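PDB 2I5G: amidohydrolase, which probably acts as a metal-dependent dipeptidase, a hydrolase of the membrane dipeptidase (M19) family with a TIM-barrel fold. Local coordinates for residues E24-M29 against R62-L67; D249-Q252 against F258-W261. The protein carries 2 engineered substitutions. All coordinates share one frame; numbering follows the deposited sequence.

Interaction 1 (E24-M29 against R62-L67); sequences ELFEDM and RDNSDL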
ATOM      1  N   GLU A  24     -29.305   2.285 -21.549  1.00 30.22           N
ATOM      2  CA  GLU A  24     -30.016   1.023 -21.503  1.00 31.74           C
ATOM      3  C   GLU A  24     -29.942   0.400 -20.117  1.00 30.62           C
ATOM      4  O   GLU A  24     -30.887  -0.253 -19.675  1.00 29.92           O
ATOM      5  CB  GLU A  24     -29.465   0.056 -22.552  1.00 55.62           C
ATOM      6  CG  GLU A  24     -30.165  -1.300 -22.547  1.00 61.87           C
ATOM      7  CD  GLU A  24     -31.675  -1.184 -22.345  1.00 65.56           C
ATOM      8  OE1 GLU A  24     -32.358  -0.583 -23.208  1.00 67.00           O
ATOM      9  OE2 GLU A  24     -32.177  -1.694 -21.315  1.00 65.43           O
ATOM     10  N   LEU A  25     -28.823   0.602 -19.431  1.00 24.13           N
ATOM     11  CA  LEU A  25     -28.658   0.051 -18.092  1.00 22.08           C
ATOM     12  C   LEU A  25     -29.652   0.759 -17.192  1.00 22.14           C
ATOM     13  O   LEU A  25     -30.335   0.136 -16.378  1.00 22.19           O
ATOM     14  CB  LEU A  25     -27.229   0.279 -17.589  1.00  9.24           C
ATOM     15  CG  LEU A  25     -26.834  -0.315 -16.230  1.00  9.40           C
ATOM     16  CD1 LEU A  25     -27.351   0.563 -15.111  1.00  8.91           C
ATOM     17  CD2 LEU A  25     -27.377  -1.734 -16.104  1.00  8.79           C
ATOM     18  N   PHE A  26     -29.737   2.073 -17.368  1.00 17.95           N
ATOM     19  CA  PHE A  26     -30.640   2.911 -16.593  1.00 15.74           C
ATOM     20  C   PHE A  26     -32.092   2.483 -16.754  1.00 14.45           C
ATOM     21  O   PHE A  26     -32.837   2.415 -15.784  1.00 12.80           O
ATOM     22  CB  PHE A  26     -30.468   4.365 -17.022  1.00 12.97           C
ATOM     23  CG  PHE A  26     -29.122   4.934 -16.690  1.00 13.67           C
ATOM     24  CD1 PHE A  26     -28.649   6.067 -17.343  1.00 12.49           C
ATOM     25  CD2 PHE A  26     -28.325   4.345 -15.710  1.00 13.95           C
ATOM     26  CE1 PHE A  26     -27.404   6.607 -17.026  1.00 13.16           C
ATOM     27  CE2 PHE A  26     -27.077   4.879 -15.387  1.00 15.62           C
ATOM     28  CZ  PHE A  26     -26.617   6.010 -16.045  1.00 14.88           C
ATOM     29  N   GLU A  27     -32.483   2.185 -17.985  1.00 17.11           N
ATOM     30  CA  GLU A  27     -33.849   1.768 -18.265  1.00 17.66           C
ATOM     31  C   GLU A  27     -34.185   0.400 -17.665  1.00 16.29           C
ATOM     32  O   GLU A  27     -35.327   0.144 -17.281  1.00 16.08           O
ATOM     33  CB  GLU A  27     -34.076   1.762 -19.776  1.00 17.77           C
ATOM     34  CG  GLU A  27     -33.877   3.128 -20.403  1.00 22.24           C
ATOM     35  CD  GLU A  27     -33.878   3.086 -21.916  1.00 25.79           C
ATOM     36  OE1 GLU A  27     -33.742   4.159 -22.548  1.00 26.61           O
ATOM     37  OE2 GLU A  27     -34.010   1.976 -22.473  1.00 29.06           O
ATOM     38  N   ASP A  28     -33.188  -0.471 -17.579  1.00 13.84           N
ATOM     39  CA  ASP A  28     -33.390  -1.806 -17.026  1.00 15.15           C
ATOM     40  C   ASP A  28     -33.520  -1.686 -15.507  1.00 16.04           C
ATOM     41  O   ASP A  28     -34.119  -2.540 -14.847  1.00 16.45           O
ATOM     42  CB  ASP A  28     -32.216  -2.718 -17.414  1.00 27.04           C
ATOM     43  CG  ASP A  28     -32.600  -4.194 -17.444  1.00 30.61           C
ATOM     44  OD1 ASP A  28     -33.688  -4.518 -17.970  1.00 32.50           O
ATOM     45  OD2 ASP A  28     -31.810  -5.035 -16.958  1.00 31.24           O
HETATM   46  N   MSE A  29     -32.958  -0.615 -14.956  1.00 13.28           N
HETATM   47  CA  MSE A  29     -33.050  -0.378 -13.525  1.00 13.61           C
HETATM   48  C   MSE A  29     -34.489   0.040 -13.264  1.00 12.50           C
HETATM   49  O   MSE A  29     -35.094  -0.328 -12.253  1.00 12.73           O
HETATM   50  CB  MSE A  29     -32.101   0.741 -13.095  1.00 25.06           C
HETATM   51  CG  MSE A  29     -30.647   0.467 -13.399  1.00 30.61           C
HETATM   52 SE   MSE A  29     -29.470   1.778 -12.621  1.00 42.31          SE
HETATM   53  CE  MSE A  29     -28.190   0.599 -11.769  1.00 39.44           C
ATOM     54  N   ARG A  62     -26.389  13.266 -15.601  1.00 13.32           N
ATOM     55  CA  ARG A  62     -26.838  14.552 -16.124  1.00 14.83           C
ATOM     56  C   ARG A  62     -27.625  14.367 -17.415  1.00 15.54           C
ATOM     57  O   ARG A  62     -28.735  14.878 -17.563  1.00 16.58           O
ATOM     58  CB  ARG A  62     -25.638  15.457 -16.417  1.00 24.23           C
ATOM     59  CG  ARG A  62     -25.715  16.835 -15.790  1.00 24.98           C
ATOM     60  CD  ARG A  62     -24.932  17.874 -16.603  1.00 29.83           C
ATOM     61  NE  ARG A  62     -23.582  17.450 -16.992  1.00 30.73           N
ATOM     62  CZ  ARG A  62     -22.576  17.223 -16.151  1.00 30.41           C
ATOM     63  NH1 ARG A  62     -22.741  17.370 -14.841  1.00 31.30           N
ATOM     64  NH2 ARG A  62     -21.392  16.852 -16.629  1.00 27.72           N
ATOM     65  N   ASP A  63     -27.040  13.624 -18.345  1.00 15.64           N
ATOM     66  CA  ASP A  63     -27.668  13.407 -19.637  1.00 15.37           C
ATOM     67  C   ASP A  63     -28.891  12.492 -19.614  1.00 15.84           C
ATOM     68  O   ASP A  63     -29.659  12.464 -20.577  1.00 15.97           O
ATOM     69  CB  ASP A  63     -26.622  12.890 -20.639  1.00 15.13           C
ATOM     70  CG  ASP A  63     -25.599  13.962 -21.029  1.00 15.57           C
ATOM     71  OD1 ASP A  63     -25.832  15.153 -20.724  1.00 15.77           O
ATOM     72  OD2 ASP A  63     -24.568  13.621 -21.651  1.00 16.54           O
ATOM     73  N   ASN A  64     -29.072  11.758 -18.516  1.00 16.69           N
ATOM     74  CA  ASN A  64     -30.208  10.845 -18.370  1.00 16.02           C
ATOM     75  C   ASN A  64     -30.946  11.124 -17.061  1.00 17.09           C
ATOM     76  O   ASN A  64     -31.401  10.192 -16.396  1.00 18.50           O
ATOM     77  CB  ASN A  64     -29.730   9.392 -18.359  1.00 14.30           C
ATOM     78  CG  ASN A  64     -29.006   8.999 -19.636  1.00 14.80           C
ATOM     79  OD1 ASN A  64     -29.621   8.830 -20.689  1.00 16.67           O
ATOM     80  ND2 ASN A  64     -27.691   8.852 -19.545  1.00 13.89           N
ATOM     81  N   SER A  65     -31.064  12.402 -16.704  1.00 11.90           N
ATOM     82  CA  SER A  65     -31.715  12.818 -15.463  1.00 12.43           C
ATOM     83  C   SER A  65     -33.193  12.450 -15.352  1.00 12.75           C
ATOM     84  O   SER A  65     -33.807  12.615 -14.292  1.00 11.91           O
ATOM     85  CB  SER A  65     -31.563  14.327 -15.274  1.00 12.20           C
ATOM     86  OG  SER A  65     -32.280  15.039 -16.268  1.00 13.14           O
ATOM     87  N   ASP A  66     -33.766  11.957 -16.441  1.00 18.30           N
ATOM     88  CA  ASP A  66     -35.170  11.574 -16.435  1.00 18.74           C
ATOM     89  C   ASP A  66     -35.324  10.129 -15.963  1.00 18.62           C
ATOM     90  O   ASP A  66     -36.437   9.638 -15.785  1.00 19.62           O
ATOM     91  CB  ASP A  66     -35.750  11.745 -17.839  1.00 18.51           C
ATOM     92  CG  ASP A  66     -35.011  10.926 -18.880  1.00 20.31           C
ATOM     93  OD1 ASP A  66     -33.763  10.899 -18.844  1.00 20.49           O
ATOM     94  OD2 ASP A  66     -35.680  10.318 -19.744  1.00 20.94           O
ATOM     95  N   LEU A  67     -34.192   9.465 -15.751  1.00 19.28           N
ATOM     96  CA  LEU A  67     -34.155   8.075 -15.312  1.00 18.82           C
ATOM     97  C   LEU A  67     -33.484   7.907 -13.957  1.00 18.95           C
ATOM     98  O   LEU A  67     -33.924   7.105 -13.135  1.00 19.91           O
ATOM     99  CB  LEU A  67     -33.398   7.220 -16.336  1.00 14.84           C
ATOM    100  CG  LEU A  67     -34.181   6.599 -17.501  1.00 14.03           C
ATOM    101  CD1 LEU A  67     -35.253   7.560 -17.992  1.00 10.13           C
ATOM    102  CD2 LEU A  67     -33.206   6.213 -18.617  1.00 13.78           C
TER

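Interaction 2 (D249-Q252 against F258-W261); sequences DFTQ and FFEW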
ATOM      1  N   ASP A 249     -24.467  -7.661  -7.155  1.00 14.94           N
ATOM      2  CA  ASP A 249     -23.149  -7.690  -7.760  1.00 12.69           C
ATOM      3  C   ASP A 249     -23.346  -7.866  -9.266  1.00 11.32           C
ATOM      4  O   ASP A 249     -22.622  -8.615  -9.915  1.00 10.14           O
ATOM      5  CB  ASP A 249     -22.336  -8.848  -7.169  1.00 29.86           C
ATOM      6  CG  ASP A 249     -20.855  -8.753  -7.484  1.00 35.49           C
ATOM      7  OD1 ASP A 249     -20.371  -7.634  -7.753  1.00 35.82           O
ATOM      8  OD2 ASP A 249     -20.165  -9.800  -7.443  1.00 38.19           O
ATOM      9  N   PHE A 250     -24.346  -7.174  -9.811  1.00 17.63           N
ATOM     10  CA  PHE A 250     -24.628  -7.232 -11.245  1.00 17.69           C
ATOM     11  C   PHE A 250     -23.470  -6.647 -12.054  1.00 16.59           C
ATOM     12  O   PHE A 250     -23.016  -5.530 -11.788  1.00 17.12           O
ATOM     13  CB  PHE A 250     -25.904  -6.453 -11.576  1.00 14.35           C
ATOM     14  CG  PHE A 250     -27.153  -7.288 -11.564  1.00 18.22           C
ATOM     15  CD1 PHE A 250     -27.232  -8.460 -12.318  1.00 17.72           C
ATOM     16  CD2 PHE A 250     -28.266  -6.890 -10.823  1.00 18.93           C
ATOM     17  CE1 PHE A 250     -28.400  -9.224 -12.336  1.00 16.25           C
ATOM     18  CE2 PHE A 250     -29.439  -7.648 -10.834  1.00 17.84           C
ATOM     19  CZ  PHE A 250     -29.504  -8.818 -11.594  1.00 16.74           C
ATOM     20  N   THR A 251     -23.002  -7.402 -13.042  1.00  6.27           N
ATOM     21  CA  THR A 251     -21.898  -6.975 -13.902  1.00  5.86           C
ATOM     22  C   THR A 251     -22.424  -6.761 -15.323  1.00  5.90           C
ATOM     23  O   THR A 251     -21.673  -6.809 -16.304  1.00  4.84           O
ATOM     24  CB  THR A 251     -20.788  -8.042 -13.937  1.00  6.59           C
ATOM     25  OG1 THR A 251     -21.290  -9.240 -14.543  1.00  7.80           O
ATOM     26  CG2 THR A 251     -20.330  -8.367 -12.533  1.00  6.91           C
ATOM     27  N   GLN A 252     -23.727  -6.515 -15.408  1.00  7.46           N
ATOM     28  CA  GLN A 252     -24.430  -6.314 -16.669  1.00  7.97           C
ATOM     29  C   GLN A 252     -23.754  -5.428 -17.718  1.00  9.59           C
ATOM     30  O   GLN A 252     -23.484  -4.245 -17.488  1.00 10.00           O
ATOM     31  CB  GLN A 252     -25.830  -5.785 -16.380  1.00  5.23           C
ATOM     32  CG  GLN A 252     -26.789  -5.976 -17.521  1.00  5.42           C
ATOM     33  CD  GLN A 252     -28.204  -5.609 -17.150  1.00  4.99           C
ATOM     34  OE1 GLN A 252     -28.771  -6.155 -16.205  1.00  5.31           O
ATOM     35  NE2 GLN A 252     -28.787  -4.679 -17.898  1.00  6.19           N
ATOM     36  N   PHE A 258     -12.909  -6.865 -18.943  1.00 20.48           N
ATOM     37  CA  PHE A 258     -13.353  -6.451 -17.612  1.00 19.73           C
ATOM     38  C   PHE A 258     -13.113  -7.503 -16.536  1.00 20.36           C
ATOM     39  O   PHE A 258     -12.698  -7.173 -15.426  1.00 20.14           O
ATOM     40  CB  PHE A 258     -14.841  -6.106 -17.646  1.00 13.11           C
ATOM     41  CG  PHE A 258     -15.425  -5.749 -16.301  1.00 11.57           C
ATOM     42  CD1 PHE A 258     -15.207  -4.498 -15.742  1.00  9.31           C
ATOM     43  CD2 PHE A 258     -16.224  -6.660 -15.608  1.00 10.73           C
ATOM     44  CE1 PHE A 258     -15.785  -4.156 -14.510  1.00  8.88           C
ATOM     45  CE2 PHE A 258     -16.803  -6.327 -14.379  1.00  8.51           C
ATOM     46  CZ  PHE A 258     -16.583  -5.074 -13.832  1.00  8.34           C
ATOM     47  N   PHE A 259     -13.388  -8.764 -16.853  1.00 14.28           N
ATOM     48  CA  PHE A 259     -13.189  -9.832 -15.885  1.00 13.46           C
ATOM     49  C   PHE A 259     -11.721 -10.142 -15.654  1.00 13.11           C
ATOM     50  O   PHE A 259     -11.307 -10.387 -14.519  1.00 13.78           O
ATOM     51  CB  PHE A 259     -13.965 -11.083 -16.307  1.00 13.07           C
ATOM     52  CG  PHE A 259     -15.440 -10.961 -16.069  1.00 12.65           C
ATOM     53  CD1 PHE A 259     -15.937 -10.902 -14.774  1.00 12.95           C
ATOM     54  CD2 PHE A 259     -16.321 -10.801 -17.133  1.00 12.28           C
ATOM     55  CE1 PHE A 259     -17.297 -10.674 -14.537  1.00 13.96           C
ATOM     56  CE2 PHE A 259     -17.676 -10.573 -16.912  1.00 11.71           C
ATOM     57  CZ  PHE A 259     -18.167 -10.508 -15.610  1.00 13.62           C
ATOM     58  N   GLU A 260     -10.928 -10.115 -16.719  1.00 19.36           N
ATOM     59  CA  GLU A 260      -9.496 -10.371 -16.589  1.00 20.56           C
ATOM     60  C   GLU A 260      -8.887  -9.283 -15.711  1.00 18.76           C
ATOM     61  O   GLU A 260      -7.957  -9.527 -14.943  1.00 17.78           O
ATOM     62  CB  GLU A 260      -8.830 -10.373 -17.969  1.00 26.68           C
ATOM     63  CG  GLU A 260      -9.224 -11.567 -18.823  1.00 30.12           C
ATOM     64  CD  GLU A 260      -8.808 -12.886 -18.190  1.00 32.60           C
ATOM     65  OE1 GLU A 260      -7.588 -13.163 -18.135  1.00 34.08           O
ATOM     66  OE2 GLU A 260      -9.698 -13.638 -17.739  1.00 33.18           O
ATOM     67  N   TRP A 261      -9.447  -8.085 -15.830  1.00 17.04           N
ATOM     68  CA  TRP A 261      -9.014  -6.913 -15.080  1.00 17.21           C
ATOM     69  C   TRP A 261      -9.320  -7.075 -13.594  1.00 17.45           C
ATOM     70  O   TRP A 261      -8.572  -6.622 -12.729  1.00 18.51           O
ATOM     71  CB  TRP A 261      -9.740  -5.687 -15.626  1.00 17.62           C
ATOM     72  CG  TRP A 261      -9.354  -4.418 -14.980  1.00 17.92           C
ATOM     73  CD1 TRP A 261      -8.117  -3.840 -14.978  1.00 19.56           C
ATOM     74  CD2 TRP A 261     -10.221  -3.521 -14.285  1.00 17.02           C
ATOM     75  NE1 TRP A 261      -8.163  -2.630 -14.330  1.00 18.71           N
ATOM     76  CE2 TRP A 261      -9.442  -2.409 -13.895  1.00 17.55           C
ATOM     77  CE3 TRP A 261     -11.581  -3.544 -13.957  1.00 17.36           C
ATOM     78  CZ2 TRP A 261      -9.980  -1.325 -13.195  1.00 18.78           C
ATOM     79  CZ3 TRP A 261     -12.118  -2.463 -13.260  1.00 17.45           C
ATOM     80  CH2 TRP A 261     -11.316  -1.370 -12.890  1.00 18.19           C
TER

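Interaction 1 (E24-M29 against R62-L67)
F26 of helix 23-31 packs against both N64 and L67. The edge of the F26 ring meets the amide of N64: F26 CE1 is 3.4 Å from N64 ND2, F26 CD1 is 3.6 Å from N64 CB, and the ring and amide planes stand 70° apart. The asparagine's polar atoms are satisfied elsewhere, OD1 by R23 and ND2 by the carbonyl of L60, which holds the amide in its turned position. On the same packed side, L67 CD2 reaches F26 CB at 3.7 Å. W21 meets F26 edge-to-face and I88 of strand 86-92 also touches it, so the phenyl is buried between helix, strand and turn. The turn is the exit from helix 47-63: N64 is the first residue to leave helical geometry, and L67 N bonds back to N64 O at 3.0 Å before strand 68-70, which pairs alongside strand 86-92 of the TIM barrel. E27 makes the looser, partly exposed side. L67 CD2 touches its aliphatic part alone, at E27 CG (3.6 Å). Beyond CG the E27 chain is extended (chi2 171°), which carries its carboxylate away from the leucine, with R23 as a long, weak ion partner.

Interaction 2 (D249-Q252 against F258-W261)
T251 faces the start of helix 256-263 and meets two phenylalanines, F258 and F259, without any hydrogen bond between the segments. The polar-to-aromatic contact is the closer one: T251 OG1 lies 3.5 Å from F259 CZ, at the edge of the ring and near its plane. With chi1 at 64° the hydroxyl, rather than CG2, is the T251 branch nearest that ring. F259 starts from a bond that runs past the loop, yet the far end of its ring reaches the threonine, and the two side chains cross at about a right angle. The van der Waals contacts are looser. T251 CB is 4.0 Å from F259 CZ and 4.4 Å from F258 CE2, the latter approach being oblique to the F258 ring. Among the aromatics, F258 CD2 stands 4.1 Å above the centre of the F259 ring, so one phenylalanine covers a face of its neighbour; F258 also stacks with H254. Backbone hydrogen bonds join D249 to L16 of strand 13-17, and F250 and Q252 to I18 and K20 just after it, where the last strand's loop meets the first strand and closes the barrel. The loop leads into helix 256-263, whose phenylalanines reach back to T251; it follows 244-246, the last barrel strand, at the C-terminal end of the TIM barrel, where strand-to-helix loops gather.

Interactions 1 and 2 are both partly buried, but interaction 1 lies farther from the centre of the chain, about 20 Å against about 14 Å. They hold different elements: interaction 1 sets helix 23-31 against the turn leaving helix 47-63, whereas interaction 2 sets a loop against the helix that follows it. Neither has a hydrogen bond between its segments. Interaction 1 is apolar and amide packing in the outer helix layer, with E27 at its partly exposed side; interaction 2 is hydroxyl and aromatic packing at the barrel end. The two sites, centres about 20 Å apart, touch through D28 OD2 and Q252 NE2, 3.2 Å apart and probably hydrogen-bonded, beside packing of L25 on Q252.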